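Local coordinates for protein endopolygalacturonase (PDB 1K5C) that probably hydrolyses internal alpha-1,4 bonds of polygalacturonate, the pectin backbone of plant cell walls, as a fungal family 28 glycoside hydrolase, at residues A[151-162]-A[173-184]; A[227-238]-A[267-278]. One frame throughout, in Å; residues are numbered along the deposited sequence. Where two conformers were deposited one is given.

Both contacts belong to the parallel beta-helix of this family 28 enzyme, and contact 1 is complete along the chain before contact 2 begins. Contact 1 joins the neighbouring strands 155-158 and 176-179 near the middle of the molecule. Contact 2 lies nearer the C-terminal end, where strand 223-230 of the same sheet turns back into strand 237-244 and meets the next coil at strand 275-280; the two centres are about 17 Å apart. Strand 197-202 stands between them in the sheet, yet a salt bridge spans it, with Asp174 OD2 2.7 Å from Lys228 NZ. Asp173, Asn151 and Lys228 are galacturonate-binding residues, though no galacturonate is bound here; the bridge ties Lys228 to Asp173's coil, two away.

Contact 1 (A[151-162]-A[173-184]). With NAG (2-acetamido-2-deoxy-beta-D-glucopyranose), chain C.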
loop_
_atom_site.group_PDB
_atom_site.type_symbol
_atom_site.label_atom_id
_atom_site.label_comp_id
_atom_site.label_asym_id
_atom_site.label_seq_id
_atom_site.Cartn_x
_atom_site.Cartn_y
_atom_site.Cartn_z
ATOM N N ASN A 151 3.657 9.567 6.127
ATOM C CA ASN A 151 3.889 8.119 6.181
ATOM C C ASN A 151 2.563 7.366 6.424
ATOM O O ASN A 151 2.565 6.280 7.007
ATOM C CB ASN A 151 4.933 7.681 7.205
ATOM C CG ASN A 151 6.282 8.364 6.973
ATOM O OD1 ASN A 151 6.761 9.154 7.815
ATOM N ND2 ASN A 151 6.901 8.081 5.871
ATOM N N THR A 152 1.471 7.910 5.879
ATOM C CA THR A 152 0.135 7.327 6.051
ATOM C C THR A 152 -0.204 6.340 4.940
ATOM O O THR A 152 -1.310 6.337 4.365
ATOM C CB THR A 152 -0.893 8.448 6.160
ATOM O OG1 THR A 152 -0.608 9.435 5.143
ATOM C CG2 THR A 152 -0.873 9.077 7.571
ATOM N N ASP A 153 0.747 5.421 4.680
ATOM C CA ASP A 153 0.558 4.416 3.628
ATOM C C ASP A 153 -0.781 3.704 3.805
ATOM O O ASP A 153 -1.162 3.309 4.900
ATOM C CB ASP A 153 1.632 3.314 3.710
ATOM C CG ASP A 153 3.069 3.779 3.636
ATOM O OD1 ASP A 153 3.371 4.956 3.930
ATOM O OD2 ASP A 153 3.925 2.899 3.309
ATOM N N GLY A 154 -1.479 3.477 2.682
ATOM C CA GLY A 154 -2.747 2.745 2.774
ATOM C C GLY A 154 -2.541 1.261 3.129
ATOM O O GLY A 154 -3.033 0.785 4.169
ATOM N N PHE A 155 -1.814 0.595 2.241
ATOM C CA PHE A 155 -1.524 -0.837 2.392
ATOM C C PHE A 155 -0.025 -1.041 2.190
ATOM O O PHE A 155 0.507 -0.650 1.145
ATOM C CB PHE A 155 -2.249 -1.676 1.307
ATOM C CG PHE A 155 -3.748 -1.487 1.317
ATOM C CD1 PHE A 155 -4.570 -2.284 2.141
ATOM C CD2 PHE A 155 -4.356 -0.512 0.512
ATOM C CE1 PHE A 155 -5.943 -2.083 2.137
ATOM C CE2 PHE A 155 -5.717 -0.331 0.517
ATOM C CZ PHE A 155 -6.532 -1.081 1.340
ATOM N N ASP A 156 0.627 -1.661 3.174
ATOM C CA ASP A 156 2.032 -2.105 3.058
ATOM C C ASP A 156 2.020 -3.617 2.991
ATOM O O ASP A 156 1.536 -4.270 3.920
ATOM C CB ASP A 156 2.844 -1.623 4.263
ATOM C CG ASP A 156 3.012 -0.119 4.321
ATOM O OD1 ASP A 156 3.314 0.439 3.187
ATOM O OD2 ASP A 156 2.909 0.516 5.353
ATOM N N VAL A 157 2.509 -4.168 1.876
ATOM C CA VAL A 157 2.400 -5.601 1.631
ATOM C C VAL A 157 3.754 -6.260 1.594
ATOM O O VAL A 157 4.595 -5.925 0.760
ATOM C CB VAL A 157 1.646 -5.864 0.295
ATOM C CG1 VAL A 157 1.493 -7.369 0.066
ATOM C CG2 VAL A 157 0.280 -5.158 0.298
ATOM N N SER A 158 3.938 -7.245 2.482
ATOM C CA SER A 158 5.093 -8.184 2.480
ATOM C C SER A 158 4.486 -9.578 2.606
ATOM O O SER A 158 4.290 -10.066 3.726
ATOM C CB SER A 158 6.101 -7.869 3.561
ATOM O OG SER A 158 6.774 -6.628 3.306
ATOM N N ALA A 159 4.134 -10.158 1.476
ATOM C CA ALA A 159 3.274 -11.359 1.519
ATOM C C ALA A 159 3.166 -11.907 0.108
ATOM O O ALA A 159 3.275 -11.201 -0.881
ATOM C CB ALA A 159 1.858 -10.944 1.967
ATOM N N ASN A 160 2.863 -13.226 0.056
ATOM C CA ASN A 160 2.498 -13.874 -1.202
ATOM C C ASN A 160 0.989 -13.957 -1.358
ATOM O O ASN A 160 0.246 -14.051 -0.371
ATOM C CB ASN A 160 3.091 -15.296 -1.242
ATOM C CG ASN A 160 4.600 -15.286 -1.063
ATOM O OD1 ASN A 160 5.306 -14.507 -1.680
ATOM N ND2 ASN A 160 5.068 -16.205 -0.258
ATOM N N ASN A 161 0.525 -14.046 -2.615
ATOM C CA ASN A 161 -0.846 -14.477 -2.861
ATOM C C ASN A 161 -1.894 -13.550 -2.257
ATOM O O ASN A 161 -2.819 -13.966 -1.575
ATOM C CB ASN A 161 -1.056 -15.927 -2.323
ATOM C CG ASN A 161 -0.002 -16.863 -2.864
ATOM O OD1 ASN A 161 0.333 -16.877 -4.054
ATOM N ND2 ASN A 161 0.498 -17.704 -1.937
ATOM N N VAL A 162 -1.737 -12.254 -2.565
ATOM C CA VAL A 162 -2.626 -11.197 -2.065
ATOM C C VAL A 162 -3.375 -10.535 -3.205
ATOM O O VAL A 162 -2.777 -10.238 -4.261
ATOM C CB VAL A 162 -1.757 -10.146 -1.319
ATOM C CG1 VAL A 162 -2.572 -8.871 -1.030
ATOM C CG2 VAL A 162 -1.207 -10.732 -0.042
ATOM N N ASP A 173 0.852 9.396 1.586
ATOM C CA ASP A 173 2.018 8.597 1.176
ATOM C C ASP A 173 1.523 7.523 0.214
ATOM O O ASP A 173 0.450 7.665 -0.386
ATOM C CB ASP A 173 2.800 8.067 2.420
ATOM C CG ASP A 173 4.281 7.865 2.136
ATOM O OD1 ASP A 173 4.616 7.002 1.300
ATOM O OD2 ASP A 173 5.098 8.568 2.747
ATOM N N ASP A 174 2.305 6.471 0.030
ATOM C CA ASP A 174 1.928 5.458 -0.966
ATOM C C ASP A 174 0.505 4.977 -0.711
ATOM O O ASP A 174 0.126 4.645 0.404
ATOM C CB ASP A 174 2.919 4.290 -0.902
ATOM C CG ASP A 174 4.301 4.676 -1.399
ATOM O OD1 ASP A 174 4.350 5.499 -2.324
ATOM O OD2 ASP A 174 5.278 4.079 -0.921
ATOM N N CYS A 175 -0.263 4.856 -1.794
ATOM C CA CYS A 175 -1.584 4.225 -1.712
ATOM C C CYS A 175 -1.439 2.746 -1.291
ATOM O O CYS A 175 -2.092 2.250 -0.382
ATOM C CB CYS A 175 -2.250 4.427 -3.079
ATOM S SG CYS A 175 -3.926 3.813 -3.147
ATOM N N ILE A 176 -0.518 2.105 -1.998
ATOM C CA ILE A 176 0.001 0.771 -1.669
ATOM C C ILE A 176 1.513 0.846 -1.851
ATOM O O ILE A 176 1.984 1.523 -2.775
ATOM C CB ILE A 176 -0.609 -0.367 -2.545
ATOM C CG1 ILE A 176 -0.022 -1.728 -2.167
ATOM C CG2 ILE A 176 -0.506 -0.065 -4.049
ATOM C CD1 ILE A 176 -0.796 -2.910 -2.758
ATOM N N ALA A 177 2.220 0.127 -0.969
ATOM C CA ALA A 177 3.648 -0.139 -1.174
ATOM C C ALA A 177 3.813 -1.664 -1.081
ATOM O O ALA A 177 3.553 -2.266 -0.039
ATOM C CB ALA A 177 4.525 0.553 -0.153
ATOM N N ILE A 178 4.234 -2.268 -2.203
ATOM C CA ILE A 178 4.480 -3.692 -2.250
ATOM C C ILE A 178 5.975 -3.871 -2.010
ATOM O O ILE A 178 6.811 -3.501 -2.835
ATOM C CB ILE A 178 4.076 -4.281 -3.613
ATOM C CG1 ILE A 178 2.568 -4.060 -3.887
ATOM C CG2 ILE A 178 4.441 -5.765 -3.631
ATOM C CD1 ILE A 178 2.145 -4.386 -5.296
ATOM N N ASN A 179 6.313 -4.409 -0.819
ATOM C CA ASN A 179 7.687 -4.444 -0.362
ATOM C C ASN A 179 8.377 -5.802 -0.484
ATOM O O ASN A 179 9.608 -5.852 -0.480
ATOM C CB ASN A 179 7.727 -3.961 1.108
ATOM C CG ASN A 179 7.302 -2.498 1.214
ATOM O OD1 ASN A 179 6.534 -2.135 2.150
ATOM N ND2 ASN A 179 7.746 -1.703 0.298
ATOM N N ASP A 180 7.598 -6.875 -0.573
ATOM C CA ASP A 180 8.150 -8.217 -0.685
ATOM C C ASP A 180 6.996 -9.153 -1.078
ATOM O O ASP A 180 5.855 -8.911 -0.626
ATOM C CB ASP A 180 8.729 -8.662 0.670
ATOM C CG ASP A 180 9.606 -9.888 0.608
ATOM O OD1 ASP A 180 10.281 -10.149 -0.410
ATOM O OD2 ASP A 180 9.689 -10.593 1.668
ATOM N N GLY A 181 7.289 -10.180 -1.860
ATOM C CA GLY A 181 6.320 -11.229 -2.122
ATOM C C GLY A 181 6.030 -11.450 -3.605
ATOM O O GLY A 181 6.400 -10.681 -4.487
ATOM N N ASN A 182 5.376 -12.593 -3.827
ATOM C CA ASN A 182 5.004 -13.075 -5.145
ATOM C C ASN A 182 3.493 -13.153 -5.270
ATOM O O ASN A 182 2.810 -13.570 -4.347
ATOM C CB ASN A 182 5.577 -14.496 -5.367
ATOM C CG ASN A 182 5.270 -15.023 -6.764
ATOM O OD1 ASN A 182 5.801 -14.479 -7.754
ATOM N ND2 ASN A 182 4.415 -16.028 -6.880
ATOM N N ASN A 183 2.986 -12.805 -6.482
ATOM C CA ASN A 183 1.581 -13.020 -6.868
ATOM C C ASN A 183 0.685 -12.054 -6.069
ATOM O O ASN A 183 -0.060 -12.465 -5.162
ATOM C CB ASN A 183 1.154 -14.480 -6.668
ATOM C CG ASN A 183 -0.319 -14.653 -7.053
ATOM O OD1 ASN A 183 -0.880 -13.895 -7.870
ATOM N ND2 ASN A 183 -0.948 -15.639 -6.420
ATOM N N ILE A 184 0.798 -10.812 -6.424
ATOM C CA ILE A 184 0.095 -9.715 -5.764
ATOM C C ILE A 184 -0.675 -8.922 -6.826
ATOM O O ILE A 184 -0.087 -8.492 -7.812
ATOM C CB ILE A 184 1.079 -8.810 -4.972
ATOM C CG1 ILE A 184 1.811 -9.636 -3.900
ATOM C CG2 ILE A 184 0.322 -7.617 -4.355
ATOM C CD1 ILE A 184 3.113 -9.046 -3.490
HETATM C C1 NAG C . 1.407 -18.806 -2.058
HETATM C C2 NAG C . 0.835 -19.843 -3.129
HETATM C C3 NAG C . 1.906 -20.995 -3.204
HETATM C C4 NAG C . 3.271 -20.466 -3.611
HETATM C C5 NAG C . 3.685 -19.389 -2.514
HETATM C C6 NAG C . 4.916 -18.713 -3.101
HETATM C C7 NAG C . -1.592 -20.134 -2.940
HETATM C C8 NAG C . -2.702 -20.748 -2.251
HETATM N N2 NAG C . -0.357 -20.431 -2.535
HETATM O O3 NAG C . 1.445 -21.997 -4.145
HETATM O O4 NAG C . 4.329 -21.456 -3.480
HETATM O O5 NAG C . 2.640 -18.352 -2.655
HETATM O O6 NAG C . 4.301 -17.779 -3.974
HETATM O O7 NAG C . -1.738 -19.406 -3.857
HETATM O O HOH W 1 4.552 10.967 3.890
HETATM O O HOH W 2 6.014 3.231 1.547
HETATM O O HOH W 3 5.391 -4.210 4.437
#
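Val157 O takes two backbone N-H groups at once: Asn179 N at 2.8 Å and Asp180 N more weakly at 3.4 Å. This shared acceptor marks a beta bulge, which shifts the register by one residue, so that Ser158 pairs with Asp180. Before it the strands are regularly parallel, with Ala177 N bonded to Phe155 O and Val157 N to Ala177 O. On the face carrying Phe155, Val157 CG2 packs obliquely on Ile176 CD1 (3.9 Å), as suits branched apolar residues inside a right-handed parallel beta-helix, the fold of family 28. Gly181 comes so close to Ala159 O that a side chain there would strike it. At the corner beyond, Asn160 supplies a side-chain acceptor for the backbone: with CG beside the backbone N (chi1 -57°), OD1 receives Asn182 N on an in-plane lone pair, 2.9 Å away. Replaced by alanine, Asn160 would offer no acceptor, and Asn182 N would probably lose this partner, leaving the turn freer to shift. Next to it Asn161 ND2 carries the N-linked sugar. At the other end, a water accepts from Asn151 N and donates to Asp173 OD2 (2.7 Å), joining two galacturonate-binding residues.

Contact 2 (A[227-238]-A[267-278]); sequences IKAQRTATSASV and GNPGTGAPFSDV
Phe275 and Ile227 make the tight side of this contact. Ile227 CG2 lies over one face of the ring, 3.8 Å from its centroid and offset toward the rim, a CH-pi contact. The CG1 branch, anti to the carbonyl carbon (chi1 -53°), leads off from the ring, and its CD1 meets Val278 CG1 tip to tip. Ala229 CB reaches the ring at CZ (3.7 Å) and also touches Ala273 CB, which in turn packs on Ala236 CB; methyl groups suit a place where larger side chains would have to displace the ring or one another. Val238 runs alongside the phenylalanine, pointing the same way. These side chains fill the interior of the parallel beta-helix between two of its faces: strand 227-230 runs almost antiparallel to 275-278, while Val238 pairs with Phe275 in a parallel bridge. There Val238 N bonds to Pro274 O at 3.0 Å and Ser276 N to Val238 O at 2.9 Å; proline fits because the bridge uses its carbonyl and needs no N-H from it.

Toward solvent the packing gives way to polar links and water. Gly270 and Gly272 press against Arg231 O and Ala233 O, where a CB would collide, and a water accepts from Gly272 N (2.8 Å). A second water accepts from Ser235 N and reaches Gly272 O only weakly; Ala236 N also bonds weakly to that oxygen. Farther out, Arg231 bends at chi3 (-71°) and sets its guanidinium edge against two successive carbonyls: NE bonds to Asn268 O and NH2 to Gly267 O, both at 2.9 Å. Each oxygen lies in the guanidinium plane, although the donors sit above the carbonyl planes. NH2 also makes a salt bridge with Asp264.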
loop_
_atom_site.group_PDB
_atom_site.type_symbol
_atom_site.label_atom_id
_atom_site.label_comp_id
_atom_site.label_asym_id
_atom_site.label_seq_id
_atom_site.Cartn_x
_atom_site.Cartn_y
_atom_site.Cartn_z
ATOM N N ILE A 227 8.441 2.428 -8.966
ATOM C CA ILE A 227 9.189 1.245 -8.497
ATOM C C ILE A 227 10.483 1.835 -7.920
ATOM O O ILE A 227 11.219 2.498 -8.658
ATOM C CB ILE A 227 9.465 0.208 -9.604
ATOM C CG1 ILE A 227 8.166 -0.175 -10.312
ATOM C CG2 ILE A 227 10.202 -1.016 -9.027
ATOM C CD1 ILE A 227 8.383 -1.191 -11.447
ATOM N N LYS A 228 10.684 1.637 -6.641
ATOM C CA LYS A 228 11.815 2.232 -5.904
ATOM C C LYS A 228 12.620 1.122 -5.250
ATOM O O LYS A 228 12.090 0.310 -4.516
ATOM C CB LYS A 228 11.398 3.309 -4.873
ATOM C CG LYS A 228 10.034 3.166 -4.271
ATOM C CD LYS A 228 9.710 4.202 -3.230
ATOM C CE LYS A 228 8.218 3.964 -2.881
ATOM N NZ LYS A 228 7.934 4.386 -1.546
ATOM N N ALA A 229 13.937 1.145 -5.468
ATOM C CA ALA A 229 14.853 0.277 -4.734
ATOM C C ALA A 229 15.927 1.141 -4.091
ATOM O O ALA A 229 16.469 2.070 -4.714
ATOM C CB ALA A 229 15.529 -0.757 -5.608
ATOM N N GLN A 230 16.223 0.813 -2.844
ATOM C CA GLN A 230 17.330 1.497 -2.163
ATOM C C GLN A 230 18.610 1.338 -2.989
ATOM O O GLN A 230 18.949 0.227 -3.381
ATOM C CB GLN A 230 17.546 0.839 -0.769
ATOM C CG GLN A 230 16.346 1.098 0.120
ATOM C CD GLN A 230 16.351 0.307 1.397
ATOM O OE1 GLN A 230 17.384 0.119 1.982
ATOM N N ARG A 231 19.316 2.450 -3.126
ATOM C CA ARG A 231 20.598 2.423 -3.848
ATOM C C ARG A 231 21.498 1.301 -3.288
ATOM O O ARG A 231 22.234 0.669 -4.027
ATOM C CB ARG A 231 21.283 3.792 -3.699
ATOM C CG ARG A 231 22.628 3.835 -4.411
ATOM C CD ARG A 231 23.305 5.186 -4.247
ATOM N NE ARG A 231 22.666 6.259 -4.988
ATOM C CZ ARG A 231 22.060 7.321 -4.450
ATOM N NH1 ARG A 231 21.862 7.468 -3.157
ATOM N NH2 ARG A 231 21.636 8.297 -5.262
ATOM N N THR A 232 21.476 1.126 -1.944
ATOM C CA THR A 232 22.402 0.176 -1.294
ATOM C C THR A 232 21.912 -1.271 -1.250
ATOM O O THR A 232 22.641 -2.123 -0.738
ATOM C CB THR A 232 22.683 0.680 0.134
ATOM O OG1 THR A 232 21.438 0.759 0.822
ATOM C CG2 THR A 232 23.414 2.028 0.165
ATOM N N ALA A 233 20.701 -1.558 -1.703
ATOM C CA ALA A 233 20.151 -2.904 -1.528
ATOM C C ALA A 233 20.896 -3.920 -2.338
ATOM O O ALA A 233 21.251 -3.693 -3.500
ATOM C CB ALA A 233 18.668 -2.926 -1.954
ATOM N N THR A 234 21.094 -5.097 -1.730
ATOM C CA THR A 234 21.663 -6.228 -2.418
ATOM C C THR A 234 20.783 -7.455 -2.212
ATOM O O THR A 234 19.887 -7.497 -1.361
ATOM C CB THR A 234 23.097 -6.523 -1.847
ATOM O OG1 THR A 234 22.992 -6.790 -0.443
ATOM C CG2 THR A 234 24.008 -5.318 -2.127
ATOM N N SER A 235 21.039 -8.500 -3.014
ATOM C CA SER A 235 20.232 -9.757 -2.916
ATOM C C SER A 235 18.747 -9.465 -2.961
ATOM O O SER A 235 17.968 -9.980 -2.133
ATOM C CB SER A 235 20.588 -10.539 -1.647
ATOM O OG SER A 235 21.952 -10.874 -1.622
ATOM N N ALA A 236 18.351 -8.598 -3.927
ATOM C CA ALA A 236 16.973 -8.110 -3.979
ATOM C C ALA A 236 16.527 -8.110 -5.452
ATOM O O ALA A 236 17.377 -8.146 -6.353
ATOM C CB ALA A 236 16.860 -6.724 -3.385
ATOM N N SER A 237 15.229 -7.987 -5.701
ATOM C CA SER A 237 14.769 -7.928 -7.111
ATOM C C SER A 237 13.317 -7.531 -7.188
ATOM O O SER A 237 12.544 -7.699 -6.241
ATOM C CB SER A 237 14.928 -9.284 -7.816
ATOM O OG SER A 237 14.249 -10.328 -7.137
ATOM N N VAL A 238 12.947 -7.026 -8.379
ATOM C CA VAL A 238 11.552 -6.836 -8.800
ATOM C C VAL A 238 11.450 -7.444 -10.165
ATOM O O VAL A 238 12.194 -7.065 -11.056
ATOM C CB VAL A 238 11.162 -5.349 -8.871
ATOM C CG1 VAL A 238 9.728 -5.196 -9.368
ATOM C CG2 VAL A 238 11.387 -4.673 -7.529
ATOM N N GLY A 267 20.692 9.434 -9.835
ATOM C CA GLY A 267 22.106 9.531 -9.491
ATOM C C GLY A 267 22.672 8.246 -8.940
ATOM O O GLY A 267 22.092 7.639 -7.998
ATOM N N ASN A 268 23.775 7.783 -9.482
ATOM C CA ASN A 268 24.541 6.642 -8.977
ATOM C C ASN A 268 23.548 5.549 -8.602
ATOM O O ASN A 268 23.605 5.058 -7.479
ATOM C CB ASN A 268 25.414 7.046 -7.796
ATOM C CG ASN A 268 26.396 6.114 -7.106
ATOM O OD1 ASN A 268 26.830 6.116 -5.875
ATOM N ND2 ASN A 268 26.911 5.177 -7.917
ATOM N N PRO A 269 22.696 5.080 -9.543
ATOM C CA PRO A 269 21.746 4.016 -9.167
ATOM C C PRO A 269 22.472 2.739 -8.798
ATOM O O PRO A 269 23.500 2.347 -9.340
ATOM C CB PRO A 269 20.864 3.870 -10.414
ATOM C CG PRO A 269 21.838 4.259 -11.535
ATOM C CD PRO A 269 22.573 5.497 -10.946
ATOM N N GLY A 270 21.865 2.026 -7.851
ATOM C CA GLY A 270 22.400 0.740 -7.413
ATOM C C GLY A 270 22.217 -0.353 -8.455
ATOM O O GLY A 270 21.385 -0.279 -9.357
ATOM N N THR A 271 22.996 -1.400 -8.222
ATOM C CA THR A 271 22.995 -2.545 -9.145
ATOM C C THR A 271 22.560 -3.835 -8.488
ATOM O O THR A 271 22.530 -4.894 -9.143
ATOM C CB THR A 271 24.401 -2.750 -9.762
ATOM O OG1 THR A 271 25.275 -3.018 -8.633
ATOM C CG2 THR A 271 24.798 -1.531 -10.544
ATOM N N GLY A 272 22.228 -3.812 -7.176
ATOM C CA GLY A 272 21.959 -5.014 -6.420
ATOM C C GLY A 272 20.487 -5.399 -6.278
ATOM O O GLY A 272 20.207 -6.404 -5.613
ATOM N N ALA A 273 19.573 -4.634 -6.886
ATOM C CA ALA A 273 18.151 -4.924 -6.810
ATOM C C ALA A 273 17.545 -4.924 -8.221
ATOM O O ALA A 273 16.710 -4.097 -8.577
ATOM C CB ALA A 273 17.454 -3.880 -5.929
ATOM N N PRO A 274 18.000 -5.851 -9.069
ATOM C CA PRO A 274 17.622 -5.809 -10.498
ATOM C C PRO A 274 16.105 -5.789 -10.676
ATOM O O PRO A 274 15.355 -6.529 -10.053
ATOM C CB PRO A 274 18.215 -7.114 -11.075
ATOM C CG PRO A 274 18.589 -7.940 -9.861
ATOM C CD PRO A 274 18.984 -6.922 -8.810
ATOM N N PHE A 275 15.686 -4.959 -11.672
ATOM C CA PHE A 275 14.287 -4.899 -12.121
ATOM C C PHE A 275 14.200 -5.586 -13.479
ATOM O O PHE A 275 14.982 -5.274 -14.382
ATOM C CB PHE A 275 13.788 -3.476 -12.296
ATOM C CG PHE A 275 13.781 -2.594 -11.066
ATOM C CD1 PHE A 275 13.940 -3.092 -9.789
ATOM C CD2 PHE A 275 13.639 -1.227 -11.261
ATOM C CE1 PHE A 275 13.952 -2.217 -8.680
ATOM C CE2 PHE A 275 13.616 -0.338 -10.179
ATOM C CZ PHE A 275 13.773 -0.848 -8.882
ATOM N N SER A 276 13.193 -6.434 -13.658
ATOM C CA SER A 276 13.009 -7.111 -14.952
ATOM C C SER A 276 11.513 -7.220 -15.276
ATOM O O SER A 276 10.660 -7.301 -14.397
ATOM C CB SER A 276 13.670 -8.449 -14.988
ATOM O OG SER A 276 13.247 -9.275 -13.986
ATOM N N ASP A 277 11.268 -7.245 -16.579
ATOM C CA ASP A 277 9.928 -7.591 -17.126
ATOM C C ASP A 277 8.837 -6.695 -16.552
ATOM O O ASP A 277 7.885 -7.171 -15.926
ATOM C CB ASP A 277 9.644 -9.075 -16.891
ATOM C CG ASP A 277 10.650 -9.939 -17.548
ATOM O OD1 ASP A 277 11.498 -9.492 -18.367
ATOM O OD2 ASP A 277 10.547 -11.173 -17.264
ATOM N N VAL A 278 8.962 -5.388 -16.841
ATOM C CA VAL A 278 7.995 -4.377 -16.391
ATOM C C VAL A 278 7.226 -3.883 -17.646
ATOM O O VAL A 278 7.853 -3.298 -18.536
ATOM C CB VAL A 278 8.698 -3.206 -15.685
ATOM C CG1 VAL A 278 7.678 -2.143 -15.311
ATOM C CG2 VAL A 278 9.455 -3.723 -14.467
HETATM O O HOH W 4 21.784 -1.829 -5.216
HETATM O O HOH W 5 22.975 -8.246 -5.174
#